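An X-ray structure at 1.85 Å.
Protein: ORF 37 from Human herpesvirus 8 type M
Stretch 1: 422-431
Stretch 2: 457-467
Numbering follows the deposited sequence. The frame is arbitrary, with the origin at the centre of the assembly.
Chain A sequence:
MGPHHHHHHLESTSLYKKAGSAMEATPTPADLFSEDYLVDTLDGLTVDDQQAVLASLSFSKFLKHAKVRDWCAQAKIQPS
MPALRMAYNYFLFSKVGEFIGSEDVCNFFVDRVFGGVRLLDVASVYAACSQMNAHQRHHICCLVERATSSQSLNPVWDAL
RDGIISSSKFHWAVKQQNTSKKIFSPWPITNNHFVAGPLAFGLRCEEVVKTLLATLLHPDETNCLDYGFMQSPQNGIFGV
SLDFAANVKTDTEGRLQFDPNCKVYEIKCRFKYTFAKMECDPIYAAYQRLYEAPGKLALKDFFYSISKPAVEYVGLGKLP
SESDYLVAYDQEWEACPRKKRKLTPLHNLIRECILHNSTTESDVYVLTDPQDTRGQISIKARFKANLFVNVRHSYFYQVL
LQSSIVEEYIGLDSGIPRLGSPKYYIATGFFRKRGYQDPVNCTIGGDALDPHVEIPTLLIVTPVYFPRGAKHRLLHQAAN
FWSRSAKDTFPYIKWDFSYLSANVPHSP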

# COMPACT_ATOMS: atom_id res chain seq x y z
N PRO A 422 -14.64 2.09 -7.63
CA PRO A 422 -14.40 1.48 -6.32
C PRO A 422 -14.53 2.50 -5.18
O PRO A 422 -14.52 3.71 -5.42
CB PRO A 422 -12.97 0.96 -6.44
CG PRO A 422 -12.76 0.80 -7.95
CD PRO A 422 -13.47 1.99 -8.52
N LYS A 423 -14.75 1.99 -3.96
CA LYS A 423 -14.76 2.80 -2.75
C LYS A 423 -13.56 2.44 -1.85
O LYS A 423 -13.16 1.27 -1.80
CB LYS A 423 -16.09 2.63 -1.99
CG LYS A 423 -17.31 2.94 -2.82
CD LYS A 423 -17.55 4.44 -2.96
CE LYS A 423 -18.81 4.75 -3.78
NZ LYS A 423 -18.69 4.38 -5.26
N TYR A 424 -13.02 3.45 -1.17
CA TYR A 424 -11.76 3.36 -0.37
C TYR A 424 -12.02 3.68 1.09
O TYR A 424 -12.89 4.52 1.41
CB TYR A 424 -10.66 4.27 -0.94
CG TYR A 424 -10.43 3.95 -2.39
CD1 TYR A 424 -9.60 2.88 -2.77
CD2 TYR A 424 -11.13 4.67 -3.39
CE1 TYR A 424 -9.45 2.56 -4.13
CE2 TYR A 424 -10.97 4.35 -4.74
CZ TYR A 424 -10.16 3.30 -5.10
OH TYR A 424 -10.02 3.02 -6.45
N TYR A 425 -11.29 3.00 1.97
CA TYR A 425 -11.47 3.14 3.42
C TYR A 425 -10.15 3.00 4.15
O TYR A 425 -9.22 2.32 3.68
CB TYR A 425 -12.40 2.05 3.96
CG TYR A 425 -13.75 1.95 3.25
CD1 TYR A 425 -14.85 2.70 3.67
CD2 TYR A 425 -13.89 1.12 2.16
CE1 TYR A 425 -16.09 2.61 2.99
CE2 TYR A 425 -15.09 1.00 1.48
CZ TYR A 425 -16.19 1.74 1.90
OH TYR A 425 -17.36 1.60 1.19
N ILE A 426 -10.06 3.67 5.30
CA ILE A 426 -9.04 3.34 6.27
C ILE A 426 -9.72 2.56 7.38
O ILE A 426 -10.72 3.02 7.95
CB ILE A 426 -8.34 4.57 6.82
CG1 ILE A 426 -7.54 5.27 5.70
CG2 ILE A 426 -7.41 4.19 8.00
CD1 ILE A 426 -7.25 6.77 6.01
N ALA A 427 -9.19 1.36 7.66
CA ALA A 427 -9.68 0.50 8.73
C ALA A 427 -8.70 0.55 9.90
O ALA A 427 -7.60 0.04 9.80
CB ALA A 427 -9.82 -0.91 8.24
N THR A 428 -9.14 1.12 11.02
CA THR A 428 -8.29 1.35 12.18
C THR A 428 -8.67 0.37 13.27
O THR A 428 -9.82 0.37 13.70
CB THR A 428 -8.49 2.79 12.72
OG1 THR A 428 -8.04 3.75 11.75
CG2 THR A 428 -7.69 3.00 13.98
N GLY A 429 -7.70 -0.44 13.70
CA GLY A 429 -7.89 -1.40 14.79
C GLY A 429 -7.30 -0.93 16.11
O GLY A 429 -6.25 -0.30 16.14
N PHE A 430 -7.98 -1.25 17.21
CA PHE A 430 -7.58 -0.90 18.57
C PHE A 430 -7.54 -2.19 19.33
O PHE A 430 -8.31 -3.13 19.02
CB PHE A 430 -8.60 0.04 19.23
CG PHE A 430 -8.70 1.40 18.59
CD1 PHE A 430 -8.01 2.49 19.12
CD2 PHE A 430 -9.49 1.60 17.45
CE1 PHE A 430 -8.08 3.74 18.54
CE2 PHE A 430 -9.58 2.87 16.87
CZ PHE A 430 -8.87 3.94 17.40
N PHE A 431 -6.62 -2.26 20.30
CA PHE A 431 -6.27 -3.54 20.93
C PHE A 431 -6.10 -3.42 22.45
O PHE A 431 -5.96 -2.32 22.99
CB PHE A 431 -4.98 -4.14 20.32
CG PHE A 431 -5.11 -4.53 18.87
CD1 PHE A 431 -5.47 -5.83 18.51
CD2 PHE A 431 -4.87 -3.61 17.86
CE1 PHE A 431 -5.58 -6.21 17.16
CE2 PHE A 431 -5.00 -3.98 16.50
CZ PHE A 431 -5.37 -5.29 16.17
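Stretch 2, residues 457-467: TLLIVTPVYFP

The strand that opens stretch 2 at Thr 457 runs beside strand 423-431, in the opposite sense: the signed crossing angle is 145°, and the axes approach to 4.5 Å. The register descends residue for residue, from Phe 430 opposite Leu 458 to Tyr 425 opposite Pro 463. CA-CA separations alternate, 5.2 Å between Ile 426 CA and Thr 462 CA in a hydrogen-bonded pair, 4.6 Å between Ala 427 CA and Val 461 CA in a non-hydrogen-bonded one.

Two pairs bond in both directions. Ile 426 N to Thr 462 O is 2.8 Å and Thr 462 N to Ile 426 O 3.0 Å; Thr 428 N to Ile 460 O is 2.8 Å, and Ile 460 N to Thr 428 O 2.9 Å. Thr 457 N lies 2.9 Å from Phe 430 O. Beyond the Ile 426 pair, the oxygen of water 1 accepts from Tyr 424 N at 3.0 Å and donates to Val 464 O at 2.7 Å, in place of a direct bond between those atoms, 4.3 Å apart.

On the face of Ile 426, Thr 428 and Phe 430, Leu 458 CD2 sits over the Phe 430 ring, 4.0 Å from the centroid of Phe 430 and 26° off its normal, while Ile 460 CD1 approaches Phe 430 CE2 at 3.8 Å. Ile 426 CD1 meets Val 464 CG2 at 4.0 Å, and Phe 466 turns its edge toward the face of Tyr 424. On the other face, Tyr 425 CD1 packs 3.6 Å from Val 461 CG1. The small Ala 427 leaves low relief there, whereas the Phe 431 ring covers the place where a CB on Gly 429 would sit (3.3 Å from Phe 431 CE2); Leu 459 CD1 leans in, 4.4 Å from Ala 427 CB and 4.5 Å from Gly 429 N.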

# COMPACT_ATOMS: atom_id res chain seq x y z
N THR A 457 -10.34 -4.88 20.17
CA THR A 457 -11.43 -4.34 20.97
C THR A 457 -12.38 -3.46 20.15
O THR A 457 -13.58 -3.41 20.43
CB THR A 457 -10.91 -3.48 22.15
OG1 THR A 457 -10.12 -2.41 21.62
CG2 THR A 457 -10.06 -4.31 23.13
N LEU A 458 -11.83 -2.76 19.16
CA LEU A 458 -12.57 -1.72 18.46
C LEU A 458 -12.06 -1.61 17.03
O LEU A 458 -10.85 -1.69 16.80
CB LEU A 458 -12.35 -0.40 19.18
CG LEU A 458 -13.13 0.87 18.83
CD1 LEU A 458 -14.58 0.78 19.31
CD2 LEU A 458 -12.41 2.07 19.51
N LEU A 459 -13.00 -1.42 16.10
CA LEU A 459 -12.70 -1.22 14.69
C LEU A 459 -13.42 0.04 14.19
O LEU A 459 -14.62 0.20 14.40
CB LEU A 459 -13.10 -2.45 13.86
CG LEU A 459 -12.81 -2.44 12.34
CD1 LEU A 459 -11.33 -2.50 12.05
CD2 LEU A 459 -13.53 -3.58 11.62
N ILE A 460 -12.68 0.95 13.58
CA ILE A 460 -13.29 2.11 12.95
C ILE A 460 -13.02 2.06 11.44
O ILE A 460 -11.88 1.85 11.04
CB ILE A 460 -12.73 3.40 13.55
CG1 ILE A 460 -12.97 3.41 15.09
CG2 ILE A 460 -13.33 4.62 12.85
CD1 ILE A 460 -12.68 4.74 15.75
N VAL A 461 -14.07 2.23 10.63
CA VAL A 461 -13.93 2.24 9.18
C VAL A 461 -14.33 3.63 8.71
O VAL A 461 -15.44 4.10 8.97
CB VAL A 461 -14.78 1.12 8.50
CG1 VAL A 461 -14.67 1.21 6.96
CG2 VAL A 461 -14.34 -0.28 8.97
N THR A 462 -13.38 4.30 8.06
CA THR A 462 -13.51 5.67 7.61
C THR A 462 -13.38 5.72 6.07
O THR A 462 -12.35 5.29 5.53
CB THR A 462 -12.39 6.54 8.28
OG1 THR A 462 -12.52 6.46 9.71
CG2 THR A 462 -12.50 7.99 7.86
N PRO A 463 -14.43 6.22 5.37
CA PRO A 463 -14.37 6.42 3.91
C PRO A 463 -13.35 7.50 3.49
O PRO A 463 -13.05 8.42 4.27
CB PRO A 463 -15.81 6.87 3.55
CG PRO A 463 -16.39 7.35 4.78
CD PRO A 463 -15.74 6.59 5.91
N VAL A 464 -12.80 7.36 2.28
CA VAL A 464 -11.88 8.35 1.72
C VAL A 464 -12.29 8.58 0.24
O VAL A 464 -12.39 7.64 -0.51
CB VAL A 464 -10.37 7.90 1.75
CG1 VAL A 464 -9.46 9.11 1.42
CG2 VAL A 464 -9.95 7.32 3.13
N TYR A 465 -12.54 9.84 -0.12
CA TYR A 465 -12.90 10.23 -1.49
C TYR A 465 -11.81 11.11 -2.10
O TYR A 465 -11.15 11.86 -1.36
CB TYR A 465 -14.26 10.94 -1.51
CG TYR A 465 -15.39 10.14 -0.87
CD1 TYR A 465 -16.12 9.22 -1.61
CD2 TYR A 465 -15.71 10.30 0.47
CE1 TYR A 465 -17.17 8.48 -1.02
CE2 TYR A 465 -16.72 9.57 1.08
CZ TYR A 465 -17.46 8.66 0.33
OH TYR A 465 -18.49 7.95 0.93
N PHE A 466 -11.61 11.02 -3.42
CA PHE A 466 -10.52 11.73 -4.13
C PHE A 466 -11.01 12.53 -5.34
O PHE A 466 -11.28 11.95 -6.42
CB PHE A 466 -9.38 10.78 -4.56
CG PHE A 466 -8.86 9.92 -3.45
CD1 PHE A 466 -8.02 10.45 -2.48
CD2 PHE A 466 -9.24 8.57 -3.36
CE1 PHE A 466 -7.57 9.65 -1.43
CE2 PHE A 466 -8.79 7.77 -2.33
CZ PHE A 466 -7.98 8.31 -1.35
N PRO A 467 -11.09 13.88 -5.20
CA PRO A 467 -11.47 14.72 -6.35
C PRO A 467 -10.46 14.52 -7.49
O PRO A 467 -9.28 14.31 -7.22
CB PRO A 467 -11.40 16.15 -5.78
CG PRO A 467 -11.38 16.00 -4.29
CD PRO A 467 -10.75 14.67 -4.01
O HOH W 1 -14.27 6.10 -1.70
O HOH W 2 -10.52 4.60 10.50